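Local coordinates for fibronectin type III domain-containing protein (Simiduia agarivorans, PDB 6P2K) that probably hydrolyses the glucan backbone of xyloglucan or related beta-glucans through its glycoside hydrolase family 74 beta-propeller domain and also binds zinc, at residues B[54-59]-B[80-85]; B[34-39]-B[711-716]; B[64-67]-B[71-74]. All blocks are in the same frame, centred on the assembly; numbering follows the deposited sequence.

Contact 1: residues B[54-59]-B[80-85]; sequences NLVNNR and GLHIST. With PE3 (3,6,9,12,15,18,21,24,27,30,33,36,39-tridecaoxahentetracontane-1,41-diol), chain C.
In this beta-propeller domain, residues 54-59 form the loop that leads from strand 50-51 of one four-stranded blade into strand 60-66 of the next. The loop is pinned to strand 80-84 of that next blade by His-82. The backbone N of Val-56 donates to His-82 NE2 at 3.1 Å, with an N-H...acceptor angle of 155°. The donor is tilted 26° from the imidazole plane. As NE2 accepts here, the ring proton of His-82 is probably on ND1, which gives a weak bond to Gly-80 O at 3.2 Å. NE2 holds the loop, and the weak ND1 bond within strand 80-84 probably helps to set the turn of the ring. Leu-55 covers one face of the ring: its CD2 methyl makes a CH-pi contact 3.8 Å from the ring centroid of His-82. Val-56 adds its CG2 methyl beside NE2 of the same ring, crossing the histidine at about a right angle. With CG1 anti to the backbone N (chi1 -170°), the CG2 methyl of Val-56 stands beside that N, and both lie close to His-82 NE2. An alanine in place of His-82 would probably leave the Val-56 N-H without its acceptor and open a gap beneath the Leu-55 methyl. Leu-93 and Thr-77 also pack on the imidazole, which is buried. Further along the loop an Asx turn forms at Asn-57. At the other end, Asn-54 meets a bound polyethylene glycol fragment, its ND2 lying 3.1 Å from O37 of PE3.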
loop_
_atom_site.group_PDB
_atom_site.type_symbol
_atom_site.label_atom_id
_atom_site.label_comp_id
_atom_site.label_asym_id
_atom_site.label_seq_id
_atom_site.Cartn_x
_atom_site.Cartn_y
_atom_site.Cartn_z
ATOM N N ASN B 54 -21.989 -24.522 47.525
ATOM C CA ASN B 54 -22.076 -25.701 46.671
ATOM C C ASN B 54 -23.456 -26.338 46.773
ATOM O O ASN B 54 -23.935 -26.634 47.872
ATOM C CB ASN B 54 -21.011 -26.727 47.057
ATOM C CG ASN B 54 -19.607 -26.259 46.740
ATOM O OD1 ASN B 54 -19.375 -25.588 45.735
ATOM N ND2 ASN B 54 -18.658 -26.615 47.598
ATOM N N LEU B 55 -24.086 -26.560 45.626
ATOM C CA LEU B 55 -25.354 -27.267 45.546
ATOM C C LEU B 55 -25.119 -28.726 45.169
ATOM O O LEU B 55 -24.077 -29.089 44.618
ATOM C CB LEU B 55 -26.283 -26.605 44.525
ATOM C CG LEU B 55 -26.585 -25.123 44.729
ATOM C CD1 LEU B 55 -26.957 -24.474 43.412
ATOM C CD2 LEU B 55 -27.704 -24.950 45.743
ATOM N N VAL B 56 -26.112 -29.565 45.479
ATOM C CA VAL B 56 -26.040 -30.967 45.080
ATOM C C VAL B 56 -26.242 -31.103 43.577
ATOM O O VAL B 56 -25.709 -32.028 42.949
ATOM C CB VAL B 56 -27.066 -31.800 45.873
ATOM C CG1 VAL B 56 -26.832 -33.290 45.658
ATOM C CG2 VAL B 56 -26.985 -31.463 47.356
ATOM N N ASN B 57 -27.001 -30.192 42.973
ATOM C CA ASN B 57 -27.193 -30.149 41.532
ATOM C C ASN B 57 -27.187 -28.693 41.092
ATOM O O ASN B 57 -27.802 -27.840 41.738
ATOM C CB ASN B 57 -28.500 -30.834 41.120
ATOM C CG ASN B 57 -28.804 -30.666 39.648
ATOM O OD1 ASN B 57 -29.484 -29.723 39.247
ATOM N ND2 ASN B 57 -28.295 -31.581 38.831
ATOM N N ASN B 58 -26.486 -28.409 39.995
ATOM C CA ASN B 58 -26.190 -27.036 39.609
ATOM C C ASN B 58 -27.098 -26.500 38.507
ATOM O O ASN B 58 -26.892 -25.369 38.053
ATOM C CB ASN B 58 -24.725 -26.921 39.182
ATOM C CG ASN B 58 -23.781 -26.913 40.367
ATOM O OD1 ASN B 58 -24.125 -26.429 41.447
ATOM N ND2 ASN B 58 -22.586 -27.452 40.175
ATOM N N ARG B 59 -28.099 -27.265 38.080
ATOM C CA ARG B 59 -29.103 -26.764 37.141
ATOM C C ARG B 59 -30.184 -26.060 37.952
ATOM O O ARG B 59 -31.125 -26.683 38.448
ATOM C CB ARG B 59 -29.670 -27.898 36.299
ATOM C CG ARG B 59 -30.504 -27.442 35.110
ATOM C CD ARG B 59 -30.609 -28.532 34.056
ATOM N NE ARG B 59 -29.322 -28.801 33.417
ATOM C CZ ARG B 59 -28.914 -28.228 32.287
ATOM N NH1 ARG B 59 -29.691 -27.351 31.668
ATOM N NH2 ARG B 59 -27.730 -28.533 31.775
ATOM N N GLY B 80 -34.060 -30.852 43.322
ATOM C CA GLY B 80 -34.909 -30.469 44.428
ATOM C C GLY B 80 -34.500 -29.153 45.048
ATOM O O GLY B 80 -33.519 -28.519 44.662
ATOM N N LEU B 81 -35.284 -28.751 46.043
ATOM C CA LEU B 81 -35.076 -27.480 46.720
ATOM C C LEU B 81 -33.860 -27.546 47.638
ATOM O O LEU B 81 -33.605 -28.565 48.286
ATOM C CB LEU B 81 -36.326 -27.119 47.526
ATOM C CG LEU B 81 -36.593 -25.672 47.939
ATOM C CD1 LEU B 81 -36.873 -24.805 46.726
ATOM C CD2 LEU B 81 -37.765 -25.638 48.903
ATOM N N HIS B 82 -33.104 -26.453 47.679
ATOM C CA HIS B 82 -32.043 -26.253 48.655
ATOM C C HIS B 82 -32.410 -25.078 49.551
ATOM O O HIS B 82 -33.164 -24.184 49.157
ATOM C CB HIS B 82 -30.688 -25.980 47.983
ATOM C CG HIS B 82 -30.166 -27.124 47.172
ATOM N ND1 HIS B 82 -30.827 -27.618 46.068
ATOM C CD2 HIS B 82 -29.036 -27.861 47.294
ATOM C CE1 HIS B 82 -30.131 -28.615 45.550
ATOM N NE2 HIS B 82 -29.039 -28.782 46.274
ATOM N N ILE B 83 -31.865 -25.075 50.764
ATOM C CA ILE B 83 -32.113 -23.996 51.713
ATOM C C ILE B 83 -30.781 -23.514 52.272
ATOM O O ILE B 83 -29.932 -24.322 52.668
ATOM C CB ILE B 83 -33.071 -24.426 52.844
ATOM C CG1 ILE B 83 -33.401 -23.233 53.747
ATOM C CG2 ILE B 83 -32.507 -25.600 53.644
ATOM C CD1 ILE B 83 -34.370 -23.564 54.868
ATOM N N SER B 84 -30.588 -22.200 52.268
ATOM C CA SER B 84 -29.461 -21.552 52.917
ATOM C C SER B 84 -29.971 -20.676 54.050
ATOM O O SER B 84 -30.993 -19.994 53.907
ATOM C CB SER B 84 -28.661 -20.701 51.929
ATOM O OG SER B 84 -27.602 -20.029 52.591
ATOM N N THR B 85 -29.265 -20.705 55.177
ATOM C CA THR B 85 -29.559 -19.821 56.292
ATOM C C THR B 85 -28.457 -18.799 56.531
ATOM O O THR B 85 -28.589 -17.968 57.436
ATOM C CB THR B 85 -29.800 -20.629 57.572
ATOM O OG1 THR B 85 -28.634 -21.410 57.870
ATOM C CG2 THR B 85 -30.990 -21.555 57.398
HETATM O O43 PE3 C . -19.422 -17.968 50.714
HETATM C C42 PE3 C . -18.581 -19.058 50.335
HETATM C C41 PE3 C . -18.471 -19.082 48.812
HETATM O O40 PE3 C . -17.632 -20.144 48.322
HETATM C C39 PE3 C . -18.096 -21.461 48.656
HETATM C C38 PE3 C . -17.098 -22.427 48.030
HETATM O O37 PE3 C . -17.452 -23.793 48.288
#

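Contact 2: residues B[34-39]-B[711-716]; sequences SDMEGV and DYQLGY
Met-36 and Gln-713 meet through their side chains, which cross at about a right angle. The CE methyl of Met-36 lies 3.6 Å from CG of Gln-713 and nearly as close to its CD. Met-36 is bent at its last torsion (chi3 86°), which turns the methyl toward the glutamine chain. The Gln-713 chain is extended beyond CG and brings its amide to the loop. There NE2 of Gln-713 gives a weak hydrogen bond to the backbone O of Asp-35, at 3.4 Å, with an N-H...O angle of 148°. The stronger polar partner of this amide is Arg-59, which donates from NH2 to OE1. Tyr-708 packs on both Met-36 and Gln-713. The contact joins two distant parts of the chain: the turn between strands 30-34 and 39-42 of one propeller blade, and the loop residue just before strand 714-723 in another four-stranded sheet. Gln-713 and Leu-714 form a G1 beta bulge opposite Asp-709, and Gln-713 has the positive phi of 58° that goes with it. The 34-38 turn is shaped by Ser-34. Ser-34 OG accepts from Glu-37 N at 2.8 Å, an ST motif, and donates to Gly-38 O. Ser-34 N also bonds to Gly-38 O, coming from the opposite face of the carbonyl plane. The side chain of Asp-35 lies about 5 Å from a bound zinc ion, near its ligands Gln-16 and Asp-124.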
loop_
_atom_site.group_PDB
_atom_site.type_symbol
_atom_site.label_atom_id
_atom_site.label_comp_id
_atom_site.label_asym_id
_atom_site.label_seq_id
_atom_site.Cartn_x
_atom_site.Cartn_y
_atom_site.Cartn_z
ATOM N N SER B 34 -27.853 -19.969 36.867
ATOM C CA SER B 34 -27.280 -20.640 35.713
ATOM C C SER B 34 -27.764 -22.085 35.674
ATOM O O SER B 34 -28.385 -22.582 36.617
ATOM C CB SER B 34 -25.756 -20.589 35.767
ATOM O OG SER B 34 -25.269 -21.469 36.765
ATOM N N ASP B 35 -27.478 -22.770 34.572
ATOM C CA ASP B 35 -27.852 -24.174 34.466
ATOM C C ASP B 35 -26.680 -25.125 34.677
ATOM O O ASP B 35 -26.891 -26.342 34.700
ATOM C CB ASP B 35 -28.532 -24.456 33.115
ATOM C CG ASP B 35 -27.746 -23.931 31.929
ATOM O OD1 ASP B 35 -26.670 -23.327 32.127
ATOM O OD2 ASP B 35 -28.215 -24.127 30.787
ATOM N N MET B 36 -25.457 -24.610 34.855
ATOM C CA MET B 36 -24.317 -25.477 35.128
ATOM C C MET B 36 -23.341 -24.933 36.167
ATOM O O MET B 36 -22.356 -25.615 36.465
ATOM C CB MET B 36 -23.554 -25.784 33.826
ATOM C CG MET B 36 -24.380 -26.579 32.820
ATOM S SD MET B 36 -23.469 -27.185 31.396
ATOM C CE MET B 36 -22.814 -28.723 32.040
ATOM N N GLU B 37 -23.580 -23.749 36.737
ATOM C CA GLU B 37 -22.710 -23.184 37.766
ATOM C C GLU B 37 -23.427 -22.933 39.084
ATOM O O GLU B 37 -22.832 -22.340 39.991
ATOM C CB GLU B 37 -22.082 -21.865 37.300
ATOM C CG GLU B 37 -20.925 -22.016 36.353
ATOM C CD GLU B 37 -21.371 -22.472 34.993
ATOM O OE1 GLU B 37 -20.740 -23.402 34.454
ATOM O OE2 GLU B 37 -22.360 -21.905 34.474
ATOM N N GLY B 38 -24.681 -23.349 39.218
ATOM C CA GLY B 38 -25.406 -23.012 40.427
ATOM C C GLY B 38 -25.794 -21.544 40.434
ATOM O O GLY B 38 -26.117 -20.955 39.396
ATOM N N VAL B 39 -25.743 -20.937 41.617
ATOM C CA VAL B 39 -26.254 -19.591 41.847
ATOM C C VAL B 39 -25.083 -18.630 42.005
ATOM O O VAL B 39 -24.152 -18.897 42.775
ATOM C CB VAL B 39 -27.167 -19.545 43.085
ATOM C CG1 VAL B 39 -27.567 -18.109 43.407
ATOM C CG2 VAL B 39 -28.393 -20.411 42.874
ATOM N N ASP B 711 -23.516 -37.010 32.554
ATOM C CA ASP B 711 -24.937 -37.326 32.663
ATOM C C ASP B 711 -25.595 -36.577 33.812
ATOM O O ASP B 711 -26.802 -36.315 33.770
ATOM C CB ASP B 711 -25.134 -38.831 32.839
ATOM C CG ASP B 711 -24.948 -39.595 31.548
ATOM O OD1 ASP B 711 -25.337 -39.068 30.484
ATOM O OD2 ASP B 711 -24.415 -40.722 31.598
ATOM N N TYR B 712 -24.825 -36.223 34.840
ATOM C CA TYR B 712 -25.355 -35.485 35.972
ATOM C C TYR B 712 -24.582 -34.209 36.274
ATOM O O TYR B 712 -24.886 -33.546 37.272
ATOM C CB TYR B 712 -25.381 -36.376 37.226
ATOM C CG TYR B 712 -25.929 -37.763 36.978
ATOM C CD1 TYR B 712 -27.284 -37.965 36.750
ATOM C CD2 TYR B 712 -25.091 -38.870 36.971
ATOM C CE1 TYR B 712 -27.793 -39.233 36.522
ATOM C CE2 TYR B 712 -25.587 -40.141 36.742
ATOM C CZ TYR B 712 -26.940 -40.318 36.519
ATOM O OH TYR B 712 -27.441 -41.582 36.292
ATOM N N GLN B 713 -23.599 -33.846 35.443
ATOM C CA GLN B 713 -22.776 -32.652 35.652
ATOM C C GLN B 713 -22.066 -32.698 37.003
ATOM O O GLN B 713 -21.973 -31.695 37.713
ATOM C CB GLN B 713 -23.603 -31.371 35.518
ATOM C CG GLN B 713 -24.289 -31.216 34.178
ATOM C CD GLN B 713 -25.384 -30.170 34.210
ATOM O OE1 GLN B 713 -26.198 -30.080 33.290
ATOM N NE2 GLN B 713 -25.413 -29.371 35.275
ATOM N N LEU B 714 -21.564 -33.873 37.361
ATOM C CA LEU B 714 -20.850 -34.078 38.611
ATOM C C LEU B 714 -19.369 -34.258 38.319
ATOM O O LEU B 714 -18.988 -35.120 37.520
ATOM C CB LEU B 714 -21.400 -35.290 39.363
ATOM C CG LEU B 714 -22.869 -35.174 39.773
ATOM C CD1 LEU B 714 -23.403 -36.510 40.265
ATOM C CD2 LEU B 714 -23.032 -34.101 40.841
ATOM N N GLY B 715 -18.541 -33.435 38.955
ATOM C CA GLY B 715 -17.103 -33.570 38.838
ATOM C C GLY B 715 -16.491 -34.097 40.117
ATOM O O GLY B 715 -16.633 -33.477 41.176
ATOM N N TYR B 716 -15.820 -35.249 40.042
ATOM C CA TYR B 716 -15.223 -35.814 41.246
ATOM C C TYR B 716 -14.006 -35.010 41.683
ATOM O O TYR B 716 -13.871 -34.659 42.861
ATOM C CB TYR B 716 -14.842 -37.280 41.027
ATOM C CG TYR B 716 -14.552 -37.977 42.333
ATOM C CD1 TYR B 716 -13.309 -37.863 42.944
ATOM C CD2 TYR B 716 -15.533 -38.717 42.977
ATOM C CE1 TYR B 716 -13.049 -38.478 44.155
ATOM C CE2 TYR B 716 -15.280 -39.339 44.187
ATOM C CZ TYR B 716 -14.037 -39.214 44.771
ATOM O OH TYR B 716 -13.779 -39.829 45.974
#

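Contact 3: residues B[64-67]-B[71-74]; sequences AVTP and NKIF
Strands 60-66 and 72-77 form a beta hairpin, the first two strands of a four-stranded antiparallel propeller blade, and residues 64-67 and 71-74 lie near its turn. Ala-64 and Phe-74 are a hydrogen-bonded pair. Ala-64 N donates to Phe-74 O at 2.9 Å, and Phe-74 N returns to Ala-64 O at 2.8 Å. One step on, Val-65 and Ile-73 are a non-hydrogen-bonded pair. Their side chains lie side by side and point the same way, with CG1 of Val-65 4.1 Å from CG1 of Ile-73. Both also pack on Tyr-31 of strand 30-34, in the preceding blade. In Ile-73, CG1 sits beside the backbone N (chi1 -65°) and meets Val-65. The CG2 branch turns to the other side and approaches Ala-64 O.

Ala-64 and Phe-74 point to the opposite face of the sheet. Thr-66 N closes the ladder by donating to Lys-72 O at 3.0 Å. The threonine side chain leans over the second strand. The CG2 methyl of Thr-66 is anti to the carbonyl carbon, beside the backbone N, and turns toward Phe-74 and Lys-72. Lys-72 crosses Thr-66 at about a right angle, and its CB and CG both lie near that methyl. Bends at chi2 and chi3 then lead the lysine chain away, and NZ donates to Gly-147 O. Leu-81 and Ile-83 of the third strand also touch Phe-74, while Phe-107 of strand 102-108 packs on Ala-64 and Thr-66. CG2 of Thr-66 comes up to the ring edge at CE2 of Phe-74, 3.6 Å away and near the ring plane.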
loop_
_atom_site.group_PDB
_atom_site.type_symbol
_atom_site.label_atom_id
_atom_site.label_comp_id
_atom_site.label_asym_id
_atom_site.label_seq_id
_atom_site.Cartn_x
_atom_site.Cartn_y
_atom_site.Cartn_z
ATOM N N ALA B 64 -35.257 -17.649 45.541
ATOM C CA ALA B 64 -36.144 -16.762 46.281
ATOM C C ALA B 64 -35.517 -16.413 47.621
ATOM O O ALA B 64 -35.019 -17.294 48.327
ATOM C CB ALA B 64 -37.522 -17.397 46.496
ATOM N N VAL B 65 -35.543 -15.128 47.963
ATOM C CA VAL B 65 -35.069 -14.636 49.252
ATOM C C VAL B 65 -36.277 -14.394 50.145
ATOM O O VAL B 65 -37.292 -13.852 49.696
ATOM C CB VAL B 65 -34.233 -13.352 49.085
ATOM C CG1 VAL B 65 -33.476 -13.043 50.361
ATOM C CG2 VAL B 65 -33.272 -13.494 47.918
ATOM N N THR B 66 -36.172 -14.791 51.403
ATOM C CA THR B 66 -37.310 -14.669 52.305
ATOM C C THR B 66 -37.588 -13.204 52.613
ATOM O O THR B 66 -36.669 -12.471 52.995
ATOM C CB THR B 66 -37.064 -15.426 53.602
ATOM O OG1 THR B 66 -35.869 -14.938 54.219
ATOM C CG2 THR B 66 -36.940 -16.912 53.335
ATOM N N PRO B 67 -38.823 -12.741 52.447
ATOM C CA PRO B 67 -39.177 -11.402 52.925
ATOM C C PRO B 67 -38.882 -11.254 54.412
ATOM O O PRO B 67 -39.315 -12.064 55.233
ATOM C CB PRO B 67 -40.680 -11.313 52.636
ATOM C CG PRO B 67 -40.885 -12.252 51.489
ATOM C CD PRO B 67 -39.926 -13.380 51.712
ATOM N N ASN B 71 -31.073 -13.490 54.787
ATOM C CA ASN B 71 -30.123 -14.575 54.995
ATOM C C ASN B 71 -30.715 -15.952 54.716
ATOM O O ASN B 71 -29.957 -16.922 54.622
ATOM C CB ASN B 71 -29.576 -14.533 56.426
ATOM C CG ASN B 71 -28.558 -13.423 56.629
ATOM O OD1 ASN B 71 -27.739 -13.146 55.750
ATOM N ND2 ASN B 71 -28.606 -12.780 57.790
ATOM N N LYS B 72 -32.035 -16.064 54.580
ATOM C CA LYS B 72 -32.689 -17.332 54.272
ATOM C C LYS B 72 -33.087 -17.319 52.800
ATOM O O LYS B 72 -33.942 -16.529 52.390
ATOM C CB LYS B 72 -33.900 -17.559 55.171
ATOM C CG LYS B 72 -34.487 -18.955 55.057
ATOM C CD LYS B 72 -35.080 -19.435 56.377
ATOM C CE LYS B 72 -36.489 -18.907 56.582
ATOM N NZ LYS B 72 -37.125 -19.502 57.790
ATOM N N ILE B 73 -32.469 -18.195 52.011
ATOM C CA ILE B 73 -32.636 -18.218 50.563
ATOM C C ILE B 73 -33.012 -19.629 50.134
ATOM O O ILE B 73 -32.406 -20.604 50.591
ATOM C CB ILE B 73 -31.353 -17.762 49.842
ATOM C CG1 ILE B 73 -31.069 -16.297 50.157
ATOM C CG2 ILE B 73 -31.462 -17.986 48.341
ATOM C CD1 ILE B 73 -29.609 -15.962 50.122
ATOM N N PHE B 74 -34.003 -19.734 49.255
ATOM C CA PHE B 74 -34.416 -21.005 48.681
ATOM C C PHE B 74 -33.981 -21.076 47.223
ATOM O O PHE B 74 -34.105 -20.097 46.478
ATOM C CB PHE B 74 -35.929 -21.194 48.791
ATOM C CG PHE B 74 -36.417 -21.316 50.204
ATOM C CD1 PHE B 74 -36.442 -22.548 50.839
ATOM C CD2 PHE B 74 -36.846 -20.198 50.902
ATOM C CE1 PHE B 74 -36.889 -22.663 52.146
ATOM C CE2 PHE B 74 -37.295 -20.307 52.205
ATOM C CZ PHE B 74 -37.316 -21.541 52.829
#

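Overall arrangement
Contact 3 and the 80-84 strand of contact 1 share one sheet, where strands 72-77 and 80-84 are neighbours. The two contact centres are 13 Å apart, and Ser-84 N lies 2.9 Å from Ile-73 O in a probable hydrogen bond. Contacts 1 and 2 are 11 Å apart between centres. They meet through Arg-59, whose NH2 lies 2.7 Å from Gln-713 OE1, and through Asn-58 O and Gly-38 N. Arg-59 also forms a salt bridge with the zinc ligand Asp-124. The Asp-35 side chain of contact 2 lies about 5 Å from the zinc ion, that of Asn-57 in contact 1 about 12 Å. Contact 3 lies away from the site and does not touch contact 2.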